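Local coordinates for protein glycoside hydrolase, GH17 family (PDB 6FCG) that probably hydrolyses internal beta-1,3-glucosidic bonds of the algal storage glucan laminarin, as a marine bacterial endo-laminarinase of family GH17, at residues A[346-358]-A[367-380]. Sequence-based numbering, arbitrary orientation.
Sequences SCFYFEAFDEPWK and ENHFGLFTVDGKAK
D354 reaches into the loop formed by 367-380, and its carboxylate joins two parts of it. OD1 makes a salt bridge to NZ of K380 at 2.7 Å, through its syn lone pair. The same oxygen takes the backbone N of G371 at 2.8 Å, nearly along the C-O axis. OD2 turns to a water that also bonds ND1 of H369. K380 reaches the site with its chain extended beyond CG, and its NZ also bonds O of G371 and OG of S310. An alanine here in place of D354 would probably leave K380 NZ and the amide of G371 without the shared acceptor that holds 346-358 to them. NZ of K358 forms a second salt bridge with OE2 of E367 at 2.9 Å.

Backbone bonds run beside these charges. E351 N, in the cis peptide bond between F350 and E351, donates to F370 O. A352 O accepts two amides, F373 N in its carbonyl plane and L372 N from above it. D354 N returns a nearly straight bond to F373 O (167°). This bond and F373 N to A352 O bridge the backbones of F353 and F373, a single beta bridge. A water links OE2 of E351 and N of E355 to O of E367 and N of F370.

The apolar contacts are largely aromatic. F350 and F370 make an offset edge-to-face pair, the F350 edge toward the F370 face, planes at 72°. F353 and F373 lie side by side, nearly parallel but slid apart. L372 CD2 touches Y349 CE2.

Both segments lie between helices 326-342 and 384-388. Backbone bonds join Y349 and A352 to S53, and S346 and F348 to I303. Thus 346-352 bridges strands 50-53 and 301-305, consistent with the eighth-strand position of a TIM barrel. F353 and F373 pack on I77 of helix 68-80.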
ATOM      1  N   SER A 346      17.520  32.412 -26.582  1.00 27.58           N
ATOM      2  CA  SER A 346      16.234  32.739 -26.028  1.00 27.03           C
ATOM      3  C   SER A 346      15.661  31.554 -25.234  1.00 25.42           C
ATOM      4  O   SER A 346      15.908  30.377 -25.532  1.00 26.69           O
ATOM      5  CB  SER A 346      15.274  33.188 -27.143  1.00 27.59           C
ATOM      6  OG  SER A 346      15.604  34.494 -27.608  1.00 31.08           O
ATOM      7  N   CYS A 347      14.926  31.878 -24.192  1.00 24.27           N
ATOM      8  CA  CYS A 347      14.166  30.903 -23.477  1.00 25.18           C
ATOM      9  C   CYS A 347      12.746  31.425 -23.283  1.00 23.51           C
ATOM     10  O   CYS A 347      12.529  32.335 -22.483  1.00 22.02           O
ATOM     11  CB  CYS A 347      14.790  30.597 -22.113  1.00 27.83           C
ATOM     12  SG  CYS A 347      13.800  29.363 -21.229  1.00 32.64           S
ATOM     13  N   PHE A 348      11.788  30.801 -23.969  1.00 21.84           N
ATOM     14  CA  PHE A 348      10.383  31.148 -23.829  1.00 20.14           C
ATOM     15  C   PHE A 348       9.881  30.399 -22.609  1.00 19.90           C
ATOM     16  O   PHE A 348       9.209  29.388 -22.724  1.00 21.16           O
ATOM     17  CB  PHE A 348       9.618  30.778 -25.092  1.00 19.65           C
ATOM     18  CG  PHE A 348       9.966  31.645 -26.292  1.00 19.76           C
ATOM     19  CD1 PHE A 348      11.110  31.406 -27.045  1.00 18.70           C
ATOM     20  CD2 PHE A 348       9.153  32.712 -26.651  1.00 18.86           C
ATOM     21  CE1 PHE A 348      11.420  32.213 -28.118  1.00 18.81           C
ATOM     22  CE2 PHE A 348       9.454  33.504 -27.728  1.00 18.73           C
ATOM     23  CZ  PHE A 348      10.588  33.257 -28.473  1.00 18.57           C
ATOM     24  N   TYR A 349      10.188  30.921 -21.426  1.00 19.57           N
ATOM     25  CA  TYR A 349      10.029  30.175 -20.205  1.00 18.69           C
ATOM     26  C   TYR A 349       8.527  29.942 -19.968  1.00 19.73           C
ATOM     27  O   TYR A 349       7.688  30.837 -20.226  1.00 19.82           O
ATOM     28  CB  TYR A 349      10.707  30.913 -19.028  1.00 18.27           C
ATOM     29  CG  TYR A 349      10.536  30.165 -17.709  1.00 16.88           C
ATOM     30  CD1 TYR A 349      11.426  29.213 -17.338  1.00 16.55           C
ATOM     31  CD2 TYR A 349       9.469  30.431 -16.868  1.00 16.92           C
ATOM     32  CE1 TYR A 349      11.274  28.516 -16.173  1.00 16.64           C
ATOM     33  CE2 TYR A 349       9.298  29.736 -15.703  1.00 17.15           C
ATOM     34  CZ  TYR A 349      10.225  28.786 -15.358  1.00 17.46           C
ATOM     35  OH  TYR A 349      10.091  28.085 -14.186  1.00 19.37           O
ATOM     36  N   PHE A 350       8.188  28.760 -19.466  1.00 19.64           N
ATOM     37  CA  PHE A 350       6.799  28.410 -19.199  1.00 20.52           C
ATOM     38  C   PHE A 350       6.453  28.564 -17.709  1.00 23.01           C
ATOM     39  O   PHE A 350       6.959  27.781 -16.866  1.00 27.64           O
ATOM     40  CB  PHE A 350       6.499  26.993 -19.665  1.00 20.66           C
ATOM     41  CG  PHE A 350       5.056  26.775 -19.911  1.00 20.34           C
ATOM     42  CD1 PHE A 350       4.509  27.118 -21.126  1.00 20.06           C
ATOM     43  CD2 PHE A 350       4.219  26.338 -18.903  1.00 20.66           C
ATOM     44  CE1 PHE A 350       3.151  27.009 -21.362  1.00 19.76           C
ATOM     45  CE2 PHE A 350       2.848  26.223 -19.130  1.00 21.54           C
ATOM     46  CZ  PHE A 350       2.315  26.567 -20.373  1.00 19.84           C
ATOM     47  N   GLU A 351       5.630  29.549 -17.317  1.00 24.02           N
ATOM     48  CA  GLU A 351       4.903  30.492 -18.190  1.00 23.92           C
ATOM     49  C   GLU A 351       4.712  31.827 -17.436  1.00 22.25           C
ATOM     50  O   GLU A 351       5.081  31.939 -16.261  1.00 23.28           O
ATOM     51  CB  GLU A 351       3.582  29.901 -18.745  1.00 25.67           C
ATOM     52  CG  GLU A 351       2.398  29.868 -17.804  1.00 26.51           C
ATOM     53  CD  GLU A 351       1.083  29.385 -18.367  1.00 29.05           C
ATOM     54  OE1 GLU A 351       0.479  30.004 -19.268  1.00 28.59           O
ATOM     55  OE2 GLU A 351       0.638  28.374 -17.802  1.00 32.96           O
ATOM     56  N   ALA A 352       4.137  32.825 -18.087  1.00 20.85           N
ATOM     57  CA  ALA A 352       3.936  34.118 -17.428  1.00 21.18           C
ATOM     58  C   ALA A 352       2.967  34.033 -16.253  1.00 19.46           C
ATOM     59  O   ALA A 352       3.344  34.357 -15.117  1.00 19.36           O
ATOM     60  CB  ALA A 352       3.472  35.171 -18.412  1.00 20.67           C
ATOM     61  N   PHE A 353       1.753  33.573 -16.530  1.00 18.85           N
ATOM     62  CA  PHE A 353       0.662  33.496 -15.534  1.00 19.09           C
ATOM     63  C   PHE A 353       0.103  32.076 -15.417  1.00 19.10           C
ATOM     64  O   PHE A 353      -0.047  31.372 -16.387  1.00 18.99           O
ATOM     65  CB  PHE A 353      -0.493  34.435 -15.924  1.00 18.98           C
ATOM     66  CG  PHE A 353      -0.109  35.895 -16.018  1.00 18.88           C
ATOM     67  CD1 PHE A 353      -0.199  36.722 -14.912  1.00 18.38           C
ATOM     68  CD2 PHE A 353       0.363  36.431 -17.207  1.00 19.07           C
ATOM     69  CE1 PHE A 353       0.176  38.040 -14.979  1.00 18.36           C
ATOM     70  CE2 PHE A 353       0.740  37.772 -17.283  1.00 19.26           C
ATOM     71  CZ  PHE A 353       0.649  38.572 -16.173  1.00 18.85           C
ATOM     72  N   ASP A 354      -0.233  31.666 -14.206  1.00 21.55           N
ATOM     73  CA  ASP A 354      -0.999  30.436 -13.985  1.00 21.67           C
ATOM     74  C   ASP A 354      -2.238  30.469 -14.866  1.00 21.72           C
ATOM     75  O   ASP A 354      -2.917  31.490 -14.981  1.00 20.75           O
ATOM     76  CB  ASP A 354      -1.468  30.303 -12.522  1.00 22.32           C
ATOM     77  CG  ASP A 354      -0.355  29.958 -11.570  1.00 23.04           C
ATOM     78  OD1 ASP A 354       0.744  29.591 -12.010  1.00 21.36           O
ATOM     79  OD2 ASP A 354      -0.578  30.091 -10.352  1.00 27.30           O
ATOM     80  N   GLU A 355      -2.515  29.327 -15.470  1.00 22.24           N
ATOM     81  CA  GLU A 355      -3.641  29.162 -16.363  1.00 21.88           C
ATOM     82  C   GLU A 355      -4.462  27.973 -15.879  1.00 19.88           C
ATOM     83  O   GLU A 355      -4.120  26.827 -16.147  1.00 17.53           O
ATOM     84  CB  GLU A 355      -3.131  28.953 -17.787  1.00 22.33           C
ATOM     85  CG  GLU A 355      -2.562  30.239 -18.410  1.00 23.74           C
ATOM     86  CD  GLU A 355      -2.595  30.229 -19.926  1.00 24.83           C
ATOM     87  OE1 GLU A 355      -1.612  29.761 -20.579  1.00 30.67           O
ATOM     88  OE2 GLU A 355      -3.628  30.616 -20.484  1.00 22.65           O
ATOM     89  N   PRO A 356      -5.553  28.259 -15.157  1.00 20.17           N
ATOM     90  CA  PRO A 356      -6.318  27.177 -14.542  1.00 19.93           C
ATOM     91  C   PRO A 356      -7.240  26.342 -15.454  1.00 19.65           C
ATOM     92  O   PRO A 356      -7.899  25.439 -14.963  1.00 19.73           O
ATOM     93  CB  PRO A 356      -7.120  27.888 -13.460  1.00 19.46           C
ATOM     94  CG  PRO A 356      -7.284  29.271 -13.944  1.00 20.41           C
ATOM     95  CD  PRO A 356      -6.260  29.552 -15.027  1.00 20.83           C
ATOM     96  N   TRP A 357      -7.273  26.609 -16.759  1.00 19.92           N
ATOM     97  CA  TRP A 357      -8.016  25.742 -17.711  1.00 19.41           C
ATOM     98  C   TRP A 357      -7.253  24.443 -18.114  1.00 19.46           C
ATOM     99  O   TRP A 357      -7.843  23.587 -18.751  1.00 17.67           O
ATOM    100  CB  TRP A 357      -8.386  26.523 -18.991  1.00 18.60           C
ATOM    101  CG  TRP A 357      -7.191  27.081 -19.694  1.00 17.80           C
ATOM    102  CD1 TRP A 357      -6.649  28.301 -19.518  1.00 17.84           C
ATOM    103  CD2 TRP A 357      -6.388  26.424 -20.681  1.00 17.58           C
ATOM    104  NE1 TRP A 357      -5.554  28.460 -20.328  1.00 18.04           N
ATOM    105  CE2 TRP A 357      -5.363  27.314 -21.043  1.00 17.63           C
ATOM    106  CE3 TRP A 357      -6.440  25.178 -21.300  1.00 17.82           C
ATOM    107  CZ2 TRP A 357      -4.380  26.994 -21.969  1.00 17.97           C
ATOM    108  CZ3 TRP A 357      -5.463  24.858 -22.226  1.00 18.38           C
ATOM    109  CH2 TRP A 357      -4.438  25.768 -22.552  1.00 18.08           C
ATOM    110  N   LYS A 358      -5.962  24.344 -17.794  1.00 20.08           N
ATOM    111  CA  LYS A 358      -5.120  23.306 -18.363  1.00 21.67           C
ATOM    112  C   LYS A 358      -5.386  21.960 -17.736  1.00 22.60           C
ATOM    113  O   LYS A 358      -5.290  20.937 -18.408  1.00 24.21           O
ATOM    114  CB  LYS A 358      -3.636  23.671 -18.264  1.00 22.95           C
ATOM    115  CG  LYS A 358      -3.238  24.731 -19.276  1.00 23.95           C
ATOM    116  CD  LYS A 358      -2.063  25.592 -18.804  1.00 26.13           C
ATOM    117  CE  LYS A 358      -0.717  25.343 -19.470  1.00 25.50           C
ATOM    118  NZ  LYS A 358      -0.427  24.030 -20.057  1.00 25.57           N
ATOM    119  N   GLU A 367      -0.186  21.431 -14.016  1.00 20.11           N
ATOM    120  CA  GLU A 367      -0.459  22.219 -15.228  1.00 22.53           C
ATOM    121  C   GLU A 367      -1.021  23.631 -14.979  1.00 22.85           C
ATOM    122  O   GLU A 367      -0.755  24.539 -15.749  1.00 24.72           O
ATOM    123  CB  GLU A 367      -1.395  21.432 -16.171  1.00 24.25           C
ATOM    124  CG  GLU A 367      -0.707  20.245 -16.849  1.00 25.05           C
ATOM    125  CD  GLU A 367       0.356  20.647 -17.876  1.00 26.23           C
ATOM    126  OE1 GLU A 367       1.421  20.089 -17.740  1.00 29.33           O
ATOM    127  OE2 GLU A 367       0.218  21.523 -18.763  1.00 28.94           O
ATOM    128  N   ASN A 368      -1.759  23.804 -13.884  1.00 21.39           N
ATOM    129  CA  ASN A 368      -2.326  25.089 -13.502  1.00 20.02           C
ATOM    130  C   ASN A 368      -1.372  25.981 -12.716  1.00 19.48           C
ATOM    131  O   ASN A 368      -1.782  27.020 -12.244  1.00 19.16           O
ATOM    132  CB  ASN A 368      -3.610  24.886 -12.655  1.00 19.51           C
ATOM    133  CG  ASN A 368      -4.656  24.006 -13.345  1.00 19.38           C
ATOM    134  OD1 ASN A 368      -4.906  24.132 -14.559  1.00 20.55           O
ATOM    135  ND2 ASN A 368      -5.266  23.098 -12.585  1.00 19.12           N
ATOM    136  N   HIS A 369      -0.121  25.598 -12.543  1.00 19.58           N
ATOM    137  CA  HIS A 369       0.738  26.312 -11.598  1.00 20.52           C
ATOM    138  C   HIS A 369       2.109  26.635 -12.145  1.00 19.82           C
ATOM    139  O   HIS A 369       3.077  26.829 -11.388  1.00 19.53           O
ATOM    140  CB  HIS A 369       0.826  25.541 -10.267  1.00 21.75           C
ATOM    141  CG  HIS A 369      -0.484  25.460  -9.547  1.00 22.89           C
ATOM    142  ND1 HIS A 369      -1.009  26.513  -8.826  1.00 23.85           N
ATOM    143  CD2 HIS A 369      -1.387  24.456  -9.455  1.00 23.27           C
ATOM    144  CE1 HIS A 369      -2.174  26.159  -8.312  1.00 23.44           C
ATOM    145  NE2 HIS A 369      -2.425  24.915  -8.677  1.00 23.43           N
ATOM    146  N   PHE A 370       2.195  26.769 -13.456  1.00 19.81           N
ATOM    147  CA  PHE A 370       3.484  27.078 -14.073  1.00 20.65           C
ATOM    148  C   PHE A 370       3.843  28.585 -14.142  1.00 20.18           C
ATOM    149  O   PHE A 370       4.942  28.927 -14.551  1.00 19.93           O
ATOM    150  CB  PHE A 370       3.559  26.450 -15.454  1.00 21.75           C
ATOM    151  CG  PHE A 370       3.945  25.015 -15.430  1.00 21.55           C
ATOM    152  CD1 PHE A 370       5.290  24.654 -15.417  1.00 21.12           C
ATOM    153  CD2 PHE A 370       2.978  24.028 -15.453  1.00 22.14           C
ATOM    154  CE1 PHE A 370       5.656  23.337 -15.410  1.00 21.02           C
ATOM    155  CE2 PHE A 370       3.343  22.694 -15.448  1.00 22.36           C
ATOM    156  CZ  PHE A 370       4.677  22.352 -15.431  1.00 22.24           C
ATOM    157  N   GLY A 371       2.929  29.458 -13.726  1.00 19.90           N
ATOM    158  CA  GLY A 371       3.147  30.879 -13.782  1.00 19.11           C
ATOM    159  C   GLY A 371       4.267  31.385 -12.911  1.00 18.90           C
ATOM    160  O   GLY A 371       4.663  30.729 -11.948  1.00 17.02           O
ATOM    161  N   LEU A 372       4.805  32.549 -13.292  1.00 18.79           N
ATOM    162  CA  LEU A 372       5.594  33.382 -12.386  1.00 18.39           C
ATOM    163  C   LEU A 372       4.641  34.181 -11.503  1.00 19.57           C
ATOM    164  O   LEU A 372       4.998  34.598 -10.393  1.00 20.34           O
ATOM    165  CB  LEU A 372       6.506  34.305 -13.159  1.00 17.70           C
ATOM    166  CG  LEU A 372       7.429  33.655 -14.168  1.00 17.54           C
ATOM    167  CD1 LEU A 372       8.139  34.733 -14.960  1.00 17.67           C
ATOM    168  CD2 LEU A 372       8.435  32.730 -13.516  1.00 18.18           C
ATOM    169  N   PHE A 373       3.433  34.413 -12.002  1.00 20.88           N
ATOM    170  CA  PHE A 373       2.359  35.060 -11.237  1.00 21.81           C
ATOM    171  C   PHE A 373       1.216  34.080 -11.056  1.00 21.98           C
ATOM    172  O   PHE A 373       1.032  33.160 -11.889  1.00 19.35           O
ATOM    173  CB  PHE A 373       1.770  36.276 -11.997  1.00 22.49           C
ATOM    174  CG  PHE A 373       2.751  37.365 -12.307  1.00 24.15           C
ATOM    175  CD1 PHE A 373       3.491  37.354 -13.465  1.00 23.15           C
ATOM    176  CD2 PHE A 373       2.906  38.440 -11.430  1.00 25.82           C
ATOM    177  CE1 PHE A 373       4.389  38.360 -13.731  1.00 23.73           C
ATOM    178  CE2 PHE A 373       3.815  39.452 -11.700  1.00 25.15           C
ATOM    179  CZ  PHE A 373       4.546  39.416 -12.859  1.00 24.53           C
ATOM    180  N   THR A 374       0.385  34.358 -10.042  1.00 22.36           N
ATOM    181  CA  THR A 374      -0.838  33.583  -9.779  1.00 22.36           C
ATOM    182  C   THR A 374      -1.896  34.098 -10.734  1.00 23.25           C
ATOM    183  O   THR A 374      -1.702  35.121 -11.373  1.00 22.63           O
ATOM    184  CB  THR A 374      -1.357  33.630  -8.317  1.00 23.21           C
ATOM    185  OG1 THR A 374      -2.004  34.880  -8.011  1.00 23.44           O
ATOM    186  CG2 THR A 374      -0.279  33.326  -7.300  1.00 24.31           C
ATOM    187  N   VAL A 375      -3.020  33.406 -10.833  1.00 24.50           N
ATOM    188  CA  VAL A 375      -4.099  33.879 -11.720  1.00 25.44           C
ATOM    189  C   VAL A 375      -4.570  35.304 -11.284  1.00 26.44           C
ATOM    190  O   VAL A 375      -4.858  36.140 -12.115  1.00 25.12           O
ATOM    191  CB  VAL A 375      -5.246  32.849 -11.917  1.00 26.14           C
ATOM    192  CG1 VAL A 375      -6.031  32.660 -10.641  1.00 26.69           C
ATOM    193  CG2 VAL A 375      -6.186  33.285 -13.023  1.00 26.48           C
ATOM    194  N   ASP A 376      -4.608  35.563  -9.972  1.00 29.75           N
ATOM    195  CA  ASP A 376      -5.036  36.855  -9.398  1.00 31.59           C
ATOM    196  C   ASP A 376      -3.979  37.965  -9.467  1.00 29.88           C
ATOM    197  O   ASP A 376      -4.232  39.081  -9.033  1.00 29.49           O
ATOM    198  CB  ASP A 376      -5.467  36.678  -7.924  1.00 36.82           C
ATOM    199  CG  ASP A 376      -6.624  35.667  -7.745  1.00 41.67           C
ATOM    200  OD1 ASP A 376      -7.665  35.766  -8.442  1.00 48.37           O
ATOM    201  OD2 ASP A 376      -6.479  34.759  -6.903  1.00 45.64           O
ATOM    202  N   GLY A 377      -2.800  37.670 -10.003  1.00 28.43           N
ATOM    203  CA  GLY A 377      -1.778  38.672 -10.214  1.00 27.44           C
ATOM    204  C   GLY A 377      -0.816  38.812  -9.060  1.00 27.37           C
ATOM    205  O   GLY A 377      -0.067  39.777  -9.026  1.00 29.50           O
ATOM    206  N   LYS A 378      -0.812  37.865  -8.126  1.00 26.63           N
ATOM    207  CA  LYS A 378       0.214  37.835  -7.103  1.00 27.31           C
ATOM    208  C   LYS A 378       1.549  37.331  -7.659  1.00 25.24           C
ATOM    209  O   LYS A 378       1.597  36.390  -8.446  1.00 26.15           O
ATOM    210  CB  LYS A 378      -0.199  36.960  -5.940  1.00 32.01           C
ATOM    211  CG  LYS A 378      -1.381  37.504  -5.162  1.00 37.55           C
ATOM    212  CD  LYS A 378      -1.234  37.151  -3.685  1.00 44.71           C
ATOM    213  CE  LYS A 378      -2.272  37.840  -2.814  1.00 49.82           C
ATOM    214  NZ  LYS A 378      -3.615  37.286  -3.127  1.00 53.30           N
ATOM    215  N   ALA A 379       2.636  37.987  -7.279  1.00 22.92           N
ATOM    216  CA  ALA A 379       3.966  37.593  -7.708  1.00 21.90           C
ATOM    217  C   ALA A 379       4.476  36.496  -6.788  1.00 21.43           C
ATOM    218  O   ALA A 379       4.584  36.692  -5.587  1.00 18.15           O
ATOM    219  CB  ALA A 379       4.911  38.794  -7.681  1.00 21.60           C
ATOM    220  N   LYS A 380       4.826  35.357  -7.379  1.00 22.23           N
ATOM    221  CA  LYS A 380       5.429  34.250  -6.645  1.00 21.96           C
ATOM    222  C   LYS A 380       6.862  34.585  -6.267  1.00 21.48           C
ATOM    223  O   LYS A 380       7.460  35.518  -6.821  1.00 22.35           O
ATOM    224  CB  LYS A 380       5.422  32.975  -7.486  1.00 23.42           C
ATOM    225  CG  LYS A 380       4.033  32.431  -7.781  1.00 23.80           C
ATOM    226  CD  LYS A 380       4.095  31.345  -8.833  1.00 24.91           C
ATOM    227  CE  LYS A 380       2.709  30.806  -9.171  1.00 25.74           C
ATOM    228  NZ  LYS A 380       2.754  29.686 -10.167  1.00 26.14           N
TER
HETATM  229  O   HOH W   1      -0.018  27.253 -15.305  1.00 16.55           O
HETATM  230  O   HOH W   2       0.142  28.634  -8.106  1.00 15.73           O